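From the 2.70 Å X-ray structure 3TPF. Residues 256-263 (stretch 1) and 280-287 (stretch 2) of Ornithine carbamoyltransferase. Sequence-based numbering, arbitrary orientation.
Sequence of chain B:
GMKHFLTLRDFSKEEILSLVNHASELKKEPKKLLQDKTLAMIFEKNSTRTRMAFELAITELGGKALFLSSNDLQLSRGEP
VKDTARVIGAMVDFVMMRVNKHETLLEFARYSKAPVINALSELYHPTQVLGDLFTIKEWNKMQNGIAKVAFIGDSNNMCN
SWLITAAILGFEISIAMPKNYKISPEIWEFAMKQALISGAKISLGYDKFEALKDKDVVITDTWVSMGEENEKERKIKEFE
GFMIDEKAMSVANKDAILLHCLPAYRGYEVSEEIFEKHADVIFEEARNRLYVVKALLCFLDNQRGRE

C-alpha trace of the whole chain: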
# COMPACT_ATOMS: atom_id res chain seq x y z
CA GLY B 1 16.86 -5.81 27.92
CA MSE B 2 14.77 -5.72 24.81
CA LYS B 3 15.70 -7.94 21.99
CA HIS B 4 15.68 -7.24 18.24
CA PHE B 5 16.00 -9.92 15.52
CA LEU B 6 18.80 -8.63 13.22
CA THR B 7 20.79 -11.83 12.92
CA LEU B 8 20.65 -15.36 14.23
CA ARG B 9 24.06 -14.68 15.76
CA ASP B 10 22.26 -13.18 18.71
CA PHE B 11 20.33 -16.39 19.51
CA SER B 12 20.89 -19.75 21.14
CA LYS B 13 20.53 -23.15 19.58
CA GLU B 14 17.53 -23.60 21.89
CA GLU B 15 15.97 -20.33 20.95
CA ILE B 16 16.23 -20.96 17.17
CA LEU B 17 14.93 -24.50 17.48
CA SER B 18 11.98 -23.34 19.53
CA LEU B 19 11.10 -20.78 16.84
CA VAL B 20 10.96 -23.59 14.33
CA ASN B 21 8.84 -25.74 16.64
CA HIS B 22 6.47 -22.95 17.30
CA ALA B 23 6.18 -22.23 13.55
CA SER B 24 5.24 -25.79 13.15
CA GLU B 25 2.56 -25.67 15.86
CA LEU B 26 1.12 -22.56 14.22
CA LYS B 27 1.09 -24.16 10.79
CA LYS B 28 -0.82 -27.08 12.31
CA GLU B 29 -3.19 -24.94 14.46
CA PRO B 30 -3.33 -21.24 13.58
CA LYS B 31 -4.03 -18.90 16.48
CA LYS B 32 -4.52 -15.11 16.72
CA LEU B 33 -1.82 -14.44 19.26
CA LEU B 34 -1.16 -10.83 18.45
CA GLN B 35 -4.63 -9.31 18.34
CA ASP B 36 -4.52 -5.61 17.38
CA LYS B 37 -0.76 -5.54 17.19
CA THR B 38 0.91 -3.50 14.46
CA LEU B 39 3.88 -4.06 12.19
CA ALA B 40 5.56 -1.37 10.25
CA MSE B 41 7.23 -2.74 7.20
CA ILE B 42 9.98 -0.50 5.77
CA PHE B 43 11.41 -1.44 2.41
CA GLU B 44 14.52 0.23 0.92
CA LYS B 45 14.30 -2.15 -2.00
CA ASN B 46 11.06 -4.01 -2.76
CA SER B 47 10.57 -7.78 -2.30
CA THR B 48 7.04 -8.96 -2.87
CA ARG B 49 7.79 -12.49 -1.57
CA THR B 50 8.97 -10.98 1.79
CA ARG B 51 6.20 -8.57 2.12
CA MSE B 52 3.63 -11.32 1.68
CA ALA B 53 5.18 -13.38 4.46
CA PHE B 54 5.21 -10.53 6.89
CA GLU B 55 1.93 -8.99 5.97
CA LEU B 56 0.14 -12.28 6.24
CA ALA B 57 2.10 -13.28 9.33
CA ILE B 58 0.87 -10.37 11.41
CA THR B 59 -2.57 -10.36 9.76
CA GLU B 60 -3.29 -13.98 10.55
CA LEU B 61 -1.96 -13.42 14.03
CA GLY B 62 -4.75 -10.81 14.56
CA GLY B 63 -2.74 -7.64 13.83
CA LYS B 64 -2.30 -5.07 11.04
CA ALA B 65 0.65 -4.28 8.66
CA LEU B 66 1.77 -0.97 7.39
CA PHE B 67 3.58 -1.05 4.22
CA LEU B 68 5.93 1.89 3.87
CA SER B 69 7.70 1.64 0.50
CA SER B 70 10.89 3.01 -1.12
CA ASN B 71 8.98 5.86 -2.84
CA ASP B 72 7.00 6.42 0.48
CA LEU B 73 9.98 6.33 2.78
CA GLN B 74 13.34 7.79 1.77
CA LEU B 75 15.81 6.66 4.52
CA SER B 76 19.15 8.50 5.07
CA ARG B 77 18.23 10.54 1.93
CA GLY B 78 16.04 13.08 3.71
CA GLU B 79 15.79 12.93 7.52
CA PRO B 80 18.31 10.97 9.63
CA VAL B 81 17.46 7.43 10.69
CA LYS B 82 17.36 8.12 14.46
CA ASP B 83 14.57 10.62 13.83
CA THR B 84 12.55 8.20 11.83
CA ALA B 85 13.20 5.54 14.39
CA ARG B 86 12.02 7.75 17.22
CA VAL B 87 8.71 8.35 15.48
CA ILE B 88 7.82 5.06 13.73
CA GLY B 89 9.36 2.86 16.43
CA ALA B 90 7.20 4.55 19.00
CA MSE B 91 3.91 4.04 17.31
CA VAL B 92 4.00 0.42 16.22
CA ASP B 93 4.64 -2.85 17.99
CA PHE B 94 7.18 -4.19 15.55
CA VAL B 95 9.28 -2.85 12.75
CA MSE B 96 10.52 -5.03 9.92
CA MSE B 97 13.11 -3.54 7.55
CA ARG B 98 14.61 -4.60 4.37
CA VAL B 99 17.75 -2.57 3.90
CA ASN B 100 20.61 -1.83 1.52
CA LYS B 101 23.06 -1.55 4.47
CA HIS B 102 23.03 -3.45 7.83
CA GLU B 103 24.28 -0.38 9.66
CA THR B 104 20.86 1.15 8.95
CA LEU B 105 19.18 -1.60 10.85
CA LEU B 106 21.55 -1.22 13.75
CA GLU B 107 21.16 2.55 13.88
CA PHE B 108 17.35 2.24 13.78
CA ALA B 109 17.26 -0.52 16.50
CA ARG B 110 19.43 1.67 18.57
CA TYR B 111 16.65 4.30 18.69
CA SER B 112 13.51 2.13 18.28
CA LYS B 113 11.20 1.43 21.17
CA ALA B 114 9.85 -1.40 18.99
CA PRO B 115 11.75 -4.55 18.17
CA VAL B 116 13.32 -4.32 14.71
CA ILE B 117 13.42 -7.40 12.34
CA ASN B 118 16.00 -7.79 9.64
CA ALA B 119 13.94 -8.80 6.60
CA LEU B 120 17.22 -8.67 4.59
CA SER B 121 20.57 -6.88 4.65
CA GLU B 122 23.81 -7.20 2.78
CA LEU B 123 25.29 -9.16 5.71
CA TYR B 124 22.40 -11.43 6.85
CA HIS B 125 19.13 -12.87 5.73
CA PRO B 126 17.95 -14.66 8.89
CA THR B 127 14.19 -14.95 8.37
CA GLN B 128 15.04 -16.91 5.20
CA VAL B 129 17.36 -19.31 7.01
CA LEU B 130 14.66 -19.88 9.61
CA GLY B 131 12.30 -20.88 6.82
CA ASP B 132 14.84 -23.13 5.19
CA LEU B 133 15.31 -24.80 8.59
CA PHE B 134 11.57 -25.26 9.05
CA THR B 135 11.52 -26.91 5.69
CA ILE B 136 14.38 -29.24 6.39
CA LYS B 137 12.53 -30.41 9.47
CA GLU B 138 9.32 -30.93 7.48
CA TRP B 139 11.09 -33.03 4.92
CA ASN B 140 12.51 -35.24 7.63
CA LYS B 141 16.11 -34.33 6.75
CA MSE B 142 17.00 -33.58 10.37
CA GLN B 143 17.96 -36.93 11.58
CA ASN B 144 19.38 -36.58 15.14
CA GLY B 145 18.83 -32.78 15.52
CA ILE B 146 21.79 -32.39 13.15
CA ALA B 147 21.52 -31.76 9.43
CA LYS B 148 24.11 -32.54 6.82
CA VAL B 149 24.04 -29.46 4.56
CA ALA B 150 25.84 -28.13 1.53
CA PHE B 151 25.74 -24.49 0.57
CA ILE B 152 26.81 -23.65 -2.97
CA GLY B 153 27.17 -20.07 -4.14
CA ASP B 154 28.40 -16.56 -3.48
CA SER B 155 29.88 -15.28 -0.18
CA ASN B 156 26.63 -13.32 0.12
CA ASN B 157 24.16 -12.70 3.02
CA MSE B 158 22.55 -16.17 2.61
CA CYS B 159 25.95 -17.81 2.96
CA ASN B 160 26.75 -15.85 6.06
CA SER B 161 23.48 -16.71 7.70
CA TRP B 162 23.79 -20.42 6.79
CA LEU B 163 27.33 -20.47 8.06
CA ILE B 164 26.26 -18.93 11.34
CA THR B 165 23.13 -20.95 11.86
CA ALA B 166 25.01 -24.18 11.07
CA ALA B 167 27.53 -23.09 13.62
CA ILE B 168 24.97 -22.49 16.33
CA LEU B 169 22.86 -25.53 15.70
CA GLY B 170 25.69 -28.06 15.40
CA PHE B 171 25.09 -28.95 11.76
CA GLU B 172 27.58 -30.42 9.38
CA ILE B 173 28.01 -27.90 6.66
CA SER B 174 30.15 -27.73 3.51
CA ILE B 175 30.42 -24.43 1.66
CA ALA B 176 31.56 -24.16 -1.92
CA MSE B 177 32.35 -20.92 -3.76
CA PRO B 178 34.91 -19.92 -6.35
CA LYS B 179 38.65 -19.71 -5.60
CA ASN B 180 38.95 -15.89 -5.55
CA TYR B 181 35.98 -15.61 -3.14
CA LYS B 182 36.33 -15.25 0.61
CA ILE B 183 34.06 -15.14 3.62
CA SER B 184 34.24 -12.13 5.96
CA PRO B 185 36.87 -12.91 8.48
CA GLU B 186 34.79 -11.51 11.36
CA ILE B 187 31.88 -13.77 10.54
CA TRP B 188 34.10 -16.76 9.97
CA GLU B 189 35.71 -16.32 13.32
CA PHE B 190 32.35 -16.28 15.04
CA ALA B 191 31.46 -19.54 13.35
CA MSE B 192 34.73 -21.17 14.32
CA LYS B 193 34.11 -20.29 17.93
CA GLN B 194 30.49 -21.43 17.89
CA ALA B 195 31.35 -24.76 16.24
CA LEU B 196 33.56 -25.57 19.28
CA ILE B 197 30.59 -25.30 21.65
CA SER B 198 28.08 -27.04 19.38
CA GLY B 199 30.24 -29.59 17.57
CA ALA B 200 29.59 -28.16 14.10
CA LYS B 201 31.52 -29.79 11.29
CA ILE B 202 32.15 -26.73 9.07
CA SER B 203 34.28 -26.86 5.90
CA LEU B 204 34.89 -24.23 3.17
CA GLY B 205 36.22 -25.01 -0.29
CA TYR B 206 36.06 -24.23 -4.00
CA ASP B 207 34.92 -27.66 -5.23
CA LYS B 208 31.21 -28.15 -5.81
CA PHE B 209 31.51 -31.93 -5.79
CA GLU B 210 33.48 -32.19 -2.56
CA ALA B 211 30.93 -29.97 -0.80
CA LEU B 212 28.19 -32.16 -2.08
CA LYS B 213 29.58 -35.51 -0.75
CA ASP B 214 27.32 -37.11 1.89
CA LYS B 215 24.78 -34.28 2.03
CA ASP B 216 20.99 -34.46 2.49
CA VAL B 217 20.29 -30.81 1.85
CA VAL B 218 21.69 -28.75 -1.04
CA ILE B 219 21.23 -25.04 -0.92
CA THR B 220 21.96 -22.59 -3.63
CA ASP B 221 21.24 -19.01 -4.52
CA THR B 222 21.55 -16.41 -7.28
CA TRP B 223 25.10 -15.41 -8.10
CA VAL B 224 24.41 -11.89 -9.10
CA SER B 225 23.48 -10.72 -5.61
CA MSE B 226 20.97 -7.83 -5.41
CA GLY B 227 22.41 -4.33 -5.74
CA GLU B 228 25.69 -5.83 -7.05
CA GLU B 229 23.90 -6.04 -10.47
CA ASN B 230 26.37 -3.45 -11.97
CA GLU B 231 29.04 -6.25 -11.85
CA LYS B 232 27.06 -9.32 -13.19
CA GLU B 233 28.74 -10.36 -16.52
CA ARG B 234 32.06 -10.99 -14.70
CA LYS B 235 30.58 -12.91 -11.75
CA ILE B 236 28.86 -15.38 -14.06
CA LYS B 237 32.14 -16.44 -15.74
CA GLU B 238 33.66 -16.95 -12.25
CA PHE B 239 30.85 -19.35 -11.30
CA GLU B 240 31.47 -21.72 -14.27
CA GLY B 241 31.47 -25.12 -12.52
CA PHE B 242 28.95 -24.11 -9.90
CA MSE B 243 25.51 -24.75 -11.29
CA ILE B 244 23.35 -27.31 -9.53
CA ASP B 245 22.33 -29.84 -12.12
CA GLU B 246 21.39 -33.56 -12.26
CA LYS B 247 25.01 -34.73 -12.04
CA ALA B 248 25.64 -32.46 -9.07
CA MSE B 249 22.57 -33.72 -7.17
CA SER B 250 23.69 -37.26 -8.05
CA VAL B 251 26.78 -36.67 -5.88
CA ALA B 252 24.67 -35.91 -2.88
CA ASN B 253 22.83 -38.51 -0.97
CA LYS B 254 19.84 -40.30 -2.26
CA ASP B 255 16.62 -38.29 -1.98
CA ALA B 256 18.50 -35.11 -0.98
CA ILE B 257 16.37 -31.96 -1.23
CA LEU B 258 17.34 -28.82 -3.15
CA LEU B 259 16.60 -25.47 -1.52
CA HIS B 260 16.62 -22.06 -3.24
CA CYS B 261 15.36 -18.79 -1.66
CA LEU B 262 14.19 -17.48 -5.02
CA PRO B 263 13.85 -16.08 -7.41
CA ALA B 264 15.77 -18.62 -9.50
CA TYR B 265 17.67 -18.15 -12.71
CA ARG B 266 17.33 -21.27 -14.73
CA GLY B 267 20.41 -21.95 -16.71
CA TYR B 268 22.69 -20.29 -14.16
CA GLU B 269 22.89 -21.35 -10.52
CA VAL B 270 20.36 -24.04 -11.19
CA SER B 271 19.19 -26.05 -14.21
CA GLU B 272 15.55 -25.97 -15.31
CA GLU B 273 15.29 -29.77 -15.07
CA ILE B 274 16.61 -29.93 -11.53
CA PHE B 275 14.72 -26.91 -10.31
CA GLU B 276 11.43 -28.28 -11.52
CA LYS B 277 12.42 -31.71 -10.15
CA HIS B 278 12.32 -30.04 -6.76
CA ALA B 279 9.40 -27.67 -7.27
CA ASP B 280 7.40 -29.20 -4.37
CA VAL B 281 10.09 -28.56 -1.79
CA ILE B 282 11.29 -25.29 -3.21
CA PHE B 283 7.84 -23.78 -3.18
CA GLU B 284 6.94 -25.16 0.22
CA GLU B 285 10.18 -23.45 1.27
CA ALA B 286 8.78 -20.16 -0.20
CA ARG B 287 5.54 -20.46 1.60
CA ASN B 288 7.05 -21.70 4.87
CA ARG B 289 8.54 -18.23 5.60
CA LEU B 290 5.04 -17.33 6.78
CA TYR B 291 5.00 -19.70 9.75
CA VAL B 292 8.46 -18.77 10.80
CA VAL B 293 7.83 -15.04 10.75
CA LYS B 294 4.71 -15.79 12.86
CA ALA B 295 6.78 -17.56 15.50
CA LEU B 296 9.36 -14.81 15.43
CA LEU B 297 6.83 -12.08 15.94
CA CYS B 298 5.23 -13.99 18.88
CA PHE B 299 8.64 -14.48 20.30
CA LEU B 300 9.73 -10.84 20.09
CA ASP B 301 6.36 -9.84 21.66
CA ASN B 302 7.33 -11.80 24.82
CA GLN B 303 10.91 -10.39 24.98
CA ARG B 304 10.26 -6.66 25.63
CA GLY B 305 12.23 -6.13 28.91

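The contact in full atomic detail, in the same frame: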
# COMPACT_ATOMS: atom_id res chain seq x y z
N ALA B 256 18.09 -36.43 -1.51
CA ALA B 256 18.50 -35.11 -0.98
C ALA B 256 17.62 -34.04 -1.59
O ALA B 256 17.29 -34.14 -2.78
CB ALA B 256 19.98 -34.83 -1.28
N ILE B 257 17.22 -33.07 -0.78
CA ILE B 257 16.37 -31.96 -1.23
C ILE B 257 17.19 -30.77 -1.65
O ILE B 257 18.31 -30.56 -1.14
CB ILE B 257 15.36 -31.48 -0.18
CG1 ILE B 257 16.05 -31.02 1.09
CG2 ILE B 257 14.40 -32.57 0.18
CD1 ILE B 257 15.08 -30.33 2.05
N LEU B 258 16.68 -30.02 -2.63
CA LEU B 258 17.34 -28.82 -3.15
C LEU B 258 16.55 -27.59 -2.67
O LEU B 258 15.37 -27.48 -2.91
CB LEU B 258 17.39 -28.84 -4.68
CG LEU B 258 17.86 -27.52 -5.35
CD1 LEU B 258 19.30 -27.24 -4.95
CD2 LEU B 258 17.65 -27.59 -6.84
N LEU B 259 17.22 -26.69 -1.99
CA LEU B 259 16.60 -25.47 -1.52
C LEU B 259 17.17 -24.25 -2.25
O LEU B 259 18.35 -24.24 -2.59
CB LEU B 259 16.83 -25.25 -0.03
CG LEU B 259 16.15 -26.19 0.95
CD1 LEU B 259 16.48 -25.75 2.35
CD2 LEU B 259 14.61 -26.17 0.67
N HIS B 260 16.30 -23.30 -2.57
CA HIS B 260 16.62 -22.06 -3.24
C HIS B 260 15.68 -21.00 -2.71
O HIS B 260 14.49 -21.21 -2.67
CB HIS B 260 16.41 -22.19 -4.74
CG HIS B 260 17.03 -21.09 -5.54
ND1 HIS B 260 16.83 -19.75 -5.28
CD2 HIS B 260 17.83 -21.14 -6.64
CE1 HIS B 260 17.50 -19.03 -6.16
NE2 HIS B 260 18.11 -19.85 -7.01
N CYS B 261 16.20 -19.84 -2.32
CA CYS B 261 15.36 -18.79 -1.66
C CYS B 261 14.54 -18.05 -2.67
O CYS B 261 13.50 -17.50 -2.33
CB CYS B 261 16.14 -17.77 -0.84
SG CYS B 261 17.44 -16.94 -1.79
N LEU B 262 14.97 -18.06 -3.90
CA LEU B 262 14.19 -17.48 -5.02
C LEU B 262 14.42 -15.99 -5.08
O LEU B 262 14.84 -15.40 -4.11
CB LEU B 262 12.66 -17.71 -4.90
CG LEU B 262 12.07 -19.11 -4.98
CD1 LEU B 262 10.53 -19.07 -5.01
CD2 LEU B 262 12.60 -19.81 -6.25
N PRO B 263 14.15 -15.40 -6.20
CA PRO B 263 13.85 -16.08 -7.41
C PRO B 263 15.06 -16.83 -7.97
O PRO B 263 16.20 -16.52 -7.64
CB PRO B 263 13.58 -14.93 -8.38
CG PRO B 263 14.43 -13.82 -7.86
CD PRO B 263 14.20 -13.96 -6.38
N ASP B 280 8.20 -29.06 -5.59
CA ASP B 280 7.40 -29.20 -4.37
C ASP B 280 8.10 -28.63 -3.16
O ASP B 280 7.49 -27.91 -2.36
CB ASP B 280 7.03 -30.64 -4.06
CG ASP B 280 6.06 -31.23 -5.05
OD1 ASP B 280 5.18 -30.54 -5.57
OD2 ASP B 280 6.16 -32.42 -5.36
N VAL B 281 9.37 -28.98 -2.99
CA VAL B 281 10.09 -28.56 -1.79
C VAL B 281 10.44 -27.11 -1.87
O VAL B 281 10.42 -26.41 -0.88
CB VAL B 281 11.34 -29.43 -1.44
CG1 VAL B 281 12.57 -29.06 -2.31
CG2 VAL B 281 11.67 -29.26 0.03
N ILE B 282 10.83 -26.66 -3.05
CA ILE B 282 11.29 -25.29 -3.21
C ILE B 282 10.12 -24.35 -2.91
O ILE B 282 10.30 -23.30 -2.27
CB ILE B 282 11.85 -25.01 -4.61
CG1 ILE B 282 13.20 -25.72 -4.77
CG2 ILE B 282 12.04 -23.50 -4.83
CD1 ILE B 282 13.80 -25.64 -6.18
N PHE B 283 8.95 -24.70 -3.36
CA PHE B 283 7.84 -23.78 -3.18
C PHE B 283 7.21 -23.93 -1.81
O PHE B 283 6.54 -23.02 -1.39
CB PHE B 283 6.76 -23.87 -4.32
CG PHE B 283 7.25 -23.36 -5.64
CD1 PHE B 283 7.57 -22.04 -5.80
CD2 PHE B 283 7.48 -24.22 -6.68
CE1 PHE B 283 8.10 -21.55 -6.99
CE2 PHE B 283 7.97 -23.75 -7.89
CZ PHE B 283 8.28 -22.40 -8.05
N GLU B 284 7.36 -25.08 -1.16
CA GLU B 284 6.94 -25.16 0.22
C GLU B 284 7.89 -24.22 1.03
O GLU B 284 7.48 -23.47 1.93
CB GLU B 284 6.97 -26.59 0.73
CG GLU B 284 5.60 -27.27 0.85
CD GLU B 284 4.60 -26.49 1.76
OE1 GLU B 284 3.36 -26.45 1.44
OE2 GLU B 284 5.02 -25.91 2.82
N GLU B 285 9.15 -24.24 0.64
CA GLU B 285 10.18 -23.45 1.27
C GLU B 285 9.65 -22.01 1.25
O GLU B 285 9.55 -21.40 2.27
CB GLU B 285 11.54 -23.56 0.56
CG GLU B 285 12.70 -22.71 1.13
CD GLU B 285 13.97 -22.62 0.25
OE1 GLU B 285 13.93 -23.31 -0.80
OE2 GLU B 285 14.97 -21.88 0.61
N ALA B 286 9.34 -21.51 0.05
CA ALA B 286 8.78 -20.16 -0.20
C ALA B 286 7.65 -19.78 0.76
O ALA B 286 7.64 -18.79 1.46
CB ALA B 286 8.20 -20.19 -1.60
N ARG B 287 6.70 -20.65 0.80
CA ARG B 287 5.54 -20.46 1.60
C ARG B 287 5.86 -20.56 3.07
O ARG B 287 5.22 -19.94 3.88
CB ARG B 287 4.57 -21.55 1.22
CG ARG B 287 3.24 -21.50 1.90
CD ARG B 287 2.57 -22.81 1.61
NE ARG B 287 1.13 -22.74 1.75
CZ ARG B 287 0.39 -23.75 2.19
NH1 ARG B 287 0.98 -24.90 2.58
NH2 ARG B 287 -0.93 -23.61 2.28

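What does Glu285 do in a contact that is otherwise largely apolar? Its CA-to-CB bond points toward the strand, and chi1 and chi2, both t, extend the side chain to the backbone of His260. There His260 N donates a hydrogen bond to Glu285 OE1 at 3.0 Å, the one hydrogen bond between the stretches. The same carboxylate lies close to a carbonyl: His260 O is 2.9 Å from Glu285 OE1, two acceptors that are close but not hydrogen-bonded to each other. Glu285 OE2 is satisfied elsewhere in the structure.

How does Ile282 reach the strand when its CA-to-CB bond points sideways? The end of its side chain comes nearer. Ile282 CG1 packs 3.4 Å from Leu258 O, while Ile282 CG2 lies 4.0 Å from Leu262 CD2, so one side chain touches both the strand and the loop after it.

What does Leu262 add beyond the strand? Its CA-to-CB bond points toward the helix, and Leu262 CD1 lies 4.0 Å from Phe283 CE1 and 4.3 Å from Ala286 CB. Its backbone is tied to the His260 side chain: Leu262 N donates a hydrogen bond to His260 ND1 at 2.9 Å.

What fills the other end? Val281, one helical turn before Glu285, sets CG2 4.1 Å from Ile257 CD1 and 4.3 Å from Leu259 CD2.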